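Local coordinates for protein haloacid dehalogenase-like hydrolase (Bacteroides thetaiotaomicron, PDB 2RBK) that probably acts as a magnesium-dependent phosphatase of the haloacid dehalogenase superfamily, its active site here holding magnesium and a vanadium oxide, at residues A[64-69]-A[193-198]; A[73-78]-A[197-202]. All coordinates share one frame; numbering follows the deposited sequence.

Interaction 1. Residues A[64-69]-A[193-198]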
loop_
_atom_site.group_PDB
_atom_site.type_symbol
_atom_site.label_atom_id
_atom_site.label_comp_id
_atom_site.label_asym_id
_atom_site.label_seq_id
_atom_site.Cartn_x
_atom_site.Cartn_y
_atom_site.Cartn_z
ATOM N N GLY A 64 -12.154 1.940 6.914
ATOM C CA GLY A 64 -10.998 1.342 7.585
ATOM C C GLY A 64 -9.809 1.363 6.671
ATOM O O GLY A 64 -9.910 1.636 5.475
ATOM N N TYR A 65 -8.650 1.033 7.281
ATOM C CA TYR A 65 -7.377 1.129 6.651
ATOM C C TYR A 65 -6.517 -0.115 6.849
ATOM O O TYR A 65 -6.323 -0.566 7.985
ATOM C CB TYR A 65 -6.553 2.324 7.200
ATOM C CG TYR A 65 -7.129 3.680 6.867
ATOM C CD1 TYR A 65 -8.196 4.208 7.578
ATOM C CD2 TYR A 65 -6.588 4.457 5.846
ATOM C CE1 TYR A 65 -8.727 5.443 7.278
ATOM C CE2 TYR A 65 -7.104 5.694 5.528
ATOM C CZ TYR A 65 -8.168 6.179 6.261
ATOM O OH TYR A 65 -8.683 7.415 5.933
ATOM N N ILE A 66 -5.957 -0.563 5.742
ATOM C CA ILE A 66 -4.863 -1.491 5.683
ATOM C C ILE A 66 -3.664 -0.674 5.248
ATOM O O ILE A 66 -3.660 -0.143 4.133
ATOM C CB ILE A 66 -5.174 -2.639 4.662
ATOM C CG1 ILE A 66 -6.347 -3.483 5.126
ATOM C CG2 ILE A 66 -3.911 -3.442 4.354
ATOM C CD1 ILE A 66 -7.008 -4.174 3.942
ATOM N N THR A 67 -2.679 -0.516 6.131
ATOM C CA THR A 67 -1.484 0.283 5.831
ATOM C C THR A 67 -0.266 -0.588 5.966
ATOM O O THR A 67 -0.310 -1.714 6.471
ATOM C CB THR A 67 -1.403 1.528 6.759
ATOM O OG1 THR A 67 -1.013 1.136 8.084
ATOM C CG2 THR A 67 -2.681 2.312 6.766
ATOM N N MET A 68 0.859 -0.053 5.469
ATOM C CA MET A 68 2.117 -0.795 5.510
ATOM C C MET A 68 1.920 -2.239 4.977
ATOM O O MET A 68 2.410 -3.221 5.552
ATOM C CB MET A 68 2.757 -0.791 6.903
ATOM C CG MET A 68 3.124 0.595 7.317
ATOM S SD MET A 68 4.237 0.694 8.698
ATOM C CE MET A 68 3.195 1.405 9.985
ATOM N N ASN A 69 1.209 -2.343 3.865
ATOM C CA ASN A 69 1.081 -3.635 3.169
ATOM C C ASN A 69 0.461 -4.705 4.035
ATOM O O ASN A 69 0.733 -5.880 3.863
ATOM C CB ASN A 69 2.434 -4.132 2.618
ATOM C CG ASN A 69 2.918 -3.271 1.499
ATOM O OD1 ASN A 69 2.372 -3.343 0.402
ATOM N ND2 ASN A 69 3.872 -2.385 1.767
ATOM N N ASP A 193 -8.018 -10.064 5.063
ATOM C CA ASP A 193 -8.510 -11.060 6.014
ATOM C C ASP A 193 -8.838 -10.420 7.354
ATOM O O ASP A 193 -9.836 -10.753 7.973
ATOM C CB ASP A 193 -7.470 -12.153 6.199
ATOM C CG ASP A 193 -7.316 -13.066 5.009
ATOM O OD1 ASP A 193 -8.243 -13.056 4.143
ATOM O OD2 ASP A 193 -6.281 -13.773 4.990
ATOM N N GLU A 194 -7.989 -9.509 7.815
ATOM C CA GLU A 194 -8.215 -8.858 9.121
ATOM C C GLU A 194 -9.428 -7.955 9.083
ATOM O O GLU A 194 -10.250 -7.966 9.992
ATOM C CB GLU A 194 -6.943 -8.127 9.548
ATOM C CG GLU A 194 -5.786 -9.081 9.840
ATOM C CD GLU A 194 -6.048 -9.994 11.007
ATOM O OE1 GLU A 194 -6.786 -9.579 11.934
ATOM O OE2 GLU A 194 -5.520 -11.134 11.007
ATOM N N ILE A 195 -9.566 -7.164 8.023
ATOM C CA ILE A 195 -10.714 -6.279 7.926
ATOM C C ILE A 195 -12.019 -7.083 7.866
ATOM O O ILE A 195 -12.971 -6.768 8.568
ATOM C CB ILE A 195 -10.595 -5.370 6.707
ATOM C CG1 ILE A 195 -9.471 -4.300 6.898
ATOM C CG2 ILE A 195 -11.920 -4.738 6.287
ATOM C CD1 ILE A 195 -9.829 -3.173 7.846
ATOM N N ILE A 196 -12.069 -8.111 7.017
ATOM C CA ILE A 196 -13.346 -8.796 6.867
ATOM C C ILE A 196 -13.671 -9.580 8.157
ATOM O O ILE A 196 -14.863 -9.701 8.461
ATOM C CB ILE A 196 -13.426 -9.668 5.594
ATOM C CG1 ILE A 196 -12.545 -10.888 5.628
ATOM C CG2 ILE A 196 -13.230 -8.778 4.383
ATOM C CD1 ILE A 196 -12.606 -11.708 4.339
ATOM N N ARG A 197 -12.660 -10.083 8.860
ATOM C CA ARG A 197 -12.863 -10.726 10.192
ATOM C C ARG A 197 -13.576 -9.752 11.085
ATOM O O ARG A 197 -14.524 -10.104 11.803
ATOM C CB ARG A 197 -11.494 -11.130 10.778
ATOM C CG ARG A 197 -11.444 -11.651 12.188
ATOM C CD ARG A 197 -10.069 -11.859 12.794
ATOM N NE ARG A 197 -9.315 -10.601 12.905
ATOM C CZ ARG A 197 -9.537 -9.680 13.779
ATOM N NH1 ARG A 197 -10.510 -9.859 14.675
ATOM N NH2 ARG A 197 -8.800 -8.543 13.802
ATOM N N HIS A 198 -13.147 -8.473 11.115
ATOM C CA HIS A 198 -13.752 -7.494 12.003
ATOM C C HIS A 198 -15.213 -7.204 11.674
ATOM O O HIS A 198 -16.045 -6.983 12.571
ATOM C CB HIS A 198 -12.892 -6.224 11.908
ATOM C CG HIS A 198 -13.328 -5.138 12.796
ATOM N ND1 HIS A 198 -12.991 -5.105 14.129
ATOM C CD2 HIS A 198 -14.054 -4.005 12.571
ATOM C CE1 HIS A 198 -13.496 -4.015 14.648
ATOM N NE2 HIS A 198 -14.156 -3.326 13.754
#

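Interaction 2. Residues A[73-78]-A[197-202]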
loop_
_atom_site.group_PDB
_atom_site.type_symbol
_atom_site.label_atom_id
_atom_site.label_comp_id
_atom_site.label_asym_id
_atom_site.label_seq_id
_atom_site.Cartn_x
_atom_site.Cartn_y
_atom_site.Cartn_z
ATOM N N CYS A 73 -3.234 -2.404 10.569
ATOM C CA CYS A 73 -4.597 -2.290 10.122
ATOM C C CYS A 73 -5.465 -1.708 11.221
ATOM O O CYS A 73 -5.324 -2.123 12.385
ATOM C CB CYS A 73 -5.135 -3.655 9.724
ATOM S SG CYS A 73 -4.226 -4.490 8.400
ATOM N N PHE A 74 -6.375 -0.789 10.863
ATOM C CA PHE A 74 -7.206 -0.149 11.876
ATOM C C PHE A 74 -8.556 0.250 11.283
ATOM O O PHE A 74 -8.699 0.454 10.087
ATOM C CB PHE A 74 -6.502 1.040 12.534
ATOM C CG PHE A 74 -5.981 2.071 11.567
ATOM C CD1 PHE A 74 -6.746 3.200 11.229
ATOM C CD2 PHE A 74 -4.712 1.960 10.990
ATOM C CE1 PHE A 74 -6.237 4.155 10.342
ATOM C CE2 PHE A 74 -4.207 2.918 10.145
ATOM C CZ PHE A 74 -4.980 4.035 9.822
ATOM N N VAL A 75 -9.534 0.336 12.186
ATOM C CA VAL A 75 -10.912 0.681 11.857
ATOM C C VAL A 75 -11.289 1.777 12.853
ATOM O O VAL A 75 -11.356 1.532 14.053
ATOM C CB VAL A 75 -11.837 -0.518 11.971
ATOM C CG1 VAL A 75 -13.309 -0.098 11.704
ATOM C CG2 VAL A 75 -11.380 -1.610 11.011
ATOM N N GLY A 76 -11.455 2.991 12.364
ATOM C CA GLY A 76 -11.652 4.111 13.280
ATOM C C GLY A 76 -10.387 4.295 14.082
ATOM O O GLY A 76 -9.298 4.337 13.541
ATOM N N GLU A 77 -10.508 4.363 15.392
ATOM C CA GLU A 77 -9.350 4.488 16.260
ATOM C C GLU A 77 -8.824 3.132 16.721
ATOM O O GLU A 77 -7.849 3.078 17.496
ATOM C CB GLU A 77 -9.652 5.367 17.484
ATOM C CG GLU A 77 -10.060 6.795 17.090
ATOM C CD GLU A 77 -8.993 7.547 16.304
ATOM O OE1 GLU A 77 -7.794 7.540 16.727
ATOM O OE2 GLU A 77 -9.328 8.164 15.245
ATOM N N GLU A 78 -9.444 2.032 16.326
ATOM C CA GLU A 78 -9.136 0.722 16.806
ATOM C C GLU A 78 -8.140 -0.007 15.921
ATOM O O GLU A 78 -8.460 -0.316 14.776
ATOM C CB GLU A 78 -10.421 -0.088 16.896
ATOM C CG GLU A 78 -10.237 -1.493 17.470
ATOM C CD GLU A 78 -11.491 -2.306 17.551
ATOM O OE1 GLU A 78 -12.616 -1.792 17.307
ATOM O OE2 GLU A 78 -11.368 -3.497 17.844
ATOM N N ARG A 197 -12.660 -10.083 8.860
ATOM C CA ARG A 197 -12.863 -10.726 10.192
ATOM C C ARG A 197 -13.576 -9.752 11.085
ATOM O O ARG A 197 -14.524 -10.104 11.803
ATOM C CB ARG A 197 -11.494 -11.130 10.778
ATOM C CG ARG A 197 -11.444 -11.651 12.188
ATOM C CD ARG A 197 -10.069 -11.859 12.794
ATOM N NE ARG A 197 -9.315 -10.601 12.905
ATOM C CZ ARG A 197 -9.537 -9.680 13.779
ATOM N NH1 ARG A 197 -10.510 -9.859 14.675
ATOM N NH2 ARG A 197 -8.800 -8.543 13.802
ATOM N N HIS A 198 -13.147 -8.473 11.115
ATOM C CA HIS A 198 -13.752 -7.494 12.003
ATOM C C HIS A 198 -15.213 -7.204 11.674
ATOM O O HIS A 198 -16.045 -6.983 12.571
ATOM C CB HIS A 198 -12.892 -6.224 11.908
ATOM C CG HIS A 198 -13.328 -5.138 12.796
ATOM N ND1 HIS A 198 -12.991 -5.105 14.129
ATOM C CD2 HIS A 198 -14.054 -4.005 12.571
ATOM C CE1 HIS A 198 -13.496 -4.015 14.648
ATOM N NE2 HIS A 198 -14.156 -3.326 13.754
ATOM N N PHE A 199 -15.547 -7.175 10.385
ATOM C CA PHE A 199 -16.869 -6.824 9.930
ATOM C C PHE A 199 -17.782 -8.035 9.693
ATOM O O PHE A 199 -18.946 -7.846 9.405
ATOM C CB PHE A 199 -16.845 -5.990 8.645
ATOM C CG PHE A 199 -16.432 -4.552 8.887
ATOM C CD1 PHE A 199 -15.104 -4.139 8.898
ATOM C CD2 PHE A 199 -17.408 -3.608 9.114
ATOM C CE1 PHE A 199 -14.795 -2.816 9.142
ATOM C CE2 PHE A 199 -17.073 -2.268 9.383
ATOM C CZ PHE A 199 -15.753 -1.913 9.366
ATOM N N GLY A 200 -17.340 -9.244 9.826
ATOM C CA GLY A 200 -18.187 -10.411 9.536
ATOM C C GLY A 200 -18.462 -10.597 8.042
ATOM O O GLY A 200 -19.474 -11.259 7.697
ATOM N N ILE A 201 -17.632 -10.046 7.201
ATOM C CA ILE A 201 -17.758 -10.164 5.747
ATOM C C ILE A 201 -17.020 -11.398 5.283
ATOM O O ILE A 201 -15.959 -11.691 5.812
ATOM C CB ILE A 201 -17.295 -8.856 5.091
ATOM C CG1 ILE A 201 -18.248 -7.725 5.457
ATOM C CG2 ILE A 201 -17.123 -8.984 3.592
ATOM C CD1 ILE A 201 -17.831 -6.331 5.019
ATOM N N LYS A 202 -17.581 -12.119 4.304
ATOM C CA LYS A 202 -16.917 -13.267 3.774
ATOM C C LYS A 202 -15.981 -12.896 2.631
ATOM O O LYS A 202 -16.214 -11.909 1.925
ATOM C CB LYS A 202 -17.924 -14.302 3.248
ATOM C CG LYS A 202 -18.924 -14.806 4.253
ATOM C CD LYS A 202 -18.307 -15.467 5.423
ATOM C CE LYS A 202 -17.520 -16.703 5.360
ATOM N NZ LYS A 202 -17.496 -17.274 6.782
#

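Interaction 1. Residues A[64-69]-A[193-198]
Ile66 and Ile195 meet at a slant, Ile66 reaching from the strand with its longer branch and Ile195 pointing from the helix toward the strand. The closest approach is Ile66 CG1 to Ile195 CG1 at 3.7 Å, and Ile66 CD1 lies 3.8 Å from that same Ile195 CG1, so one methylene of the helix residue receives the end of the other chain. Ile66 reaches it because CG1 lies beside the backbone N (chi1 -65°), anti to the carbonyl carbon, which turns this branch toward the helix although the side chain leaves the backbone obliquely. The ethyl branch of Ile195 continues to the strand backbone, where its CD1 comes within 4.4 Å of Tyr65 O. A CB built on Gly64 would sit 3.4 Å from Ile195 CD1, a tight fit that suits a glycine. This is helix 188-199 packed on one face of the Rossmann-like sheet of the haloacid dehalogenase core; Phe40 of a neighbouring strand also touches Ile195. Tyr65 points away from the helix, its ring nearly parallel to that of Phe74 and its OH bonded to Gln57. Past the strand, Asn69 OD1 accepts from Asn214, a residue of the vanadium-oxide pocket, while Asn69 ND2 is bonded to Gln149 and Asp180. On the helix, Arg197 grips Glu194 side-on with two nitrogens: NE and NH2 both end on Glu194 OE1, each at 2.9 Å. NH2 arrives nearly in line with the C-O bond, whereas NE comes from above the carboxylate plane, 42° out of it; both hydrogen bonds are bent. With Glu194 OE2 taken by Lys190 in a second salt bridge, both carboxylate oxygens face cationic groups of the same helix.

Interaction 2. Residues A[73-78]-A[197-202]
Val75 and His198 bring the strand and the last turn of the helix closest together, their CA atoms 8.7 Å apart. The strand side is a beta hairpin closed by a type II' turn from Val75 to Glu78, with Gly76 at positive phi and Val75 and Glu78 paired by backbone bonds in both directions. The helix side ends at Gly200, also at positive phi, and a probable hydrogen bond from Ile201 N to Ile196 O, with the two isoleucine side chains touching, is consistent with a Schellman motif. The hairpin edge of the haloacid dehalogenase core sheet thus lies against the end of helix 188-199. Val75 comes from the opposite direction to His198 and Phe199, and each of its methyls touches both rings. Val75 CG1, opposite the backbone N (chi1 176°), is 3.8 Å from Phe199 CZ and 3.9 Å from His198 NE2. Val75 CG2, anti to the carbonyl carbon, is 3.9 Å from His198 CD2 and also touches Phe199 CE1. Phe199 in turn packs on Phe40, and within the helix its CD1 lies at the edge of the His198 ring. Glu78 reaches an edge of the same imidazole with a fully extended chain, its carboxylate turned 80° from the ring plane. With His198 replaced by an alanine, Val75 would probably lose one ring neighbour and the Glu78 carboxylate the edge it borders. At that edge Glu78 OE1 stops 3.6 Å from His198 CE1, near the plane of the ring.

In the fold
Both contacts use helix 188-199 against adjacent strands of the same sheet, with centres about 6 Å apart. Val75 of interaction 2 touches Ile195 of interaction 1, which joins their apolar patches, and the strands themselves are joined by a probable bond from Tyr65 N to Phe74 O at 2.9 Å. Interaction 1 is the buried one and lies nearer the active site: the side chain of Ile66 is about 9 Å from the vanadium oxide, about 9 Å from the side chain of the magnesium ligand Asp8 and about 12 Å from the magnesium. Interaction 2 sits at the surface, away from the metal and vanadium-oxide site, while Lys188 at the helix start lines the vanadium-oxide pocket.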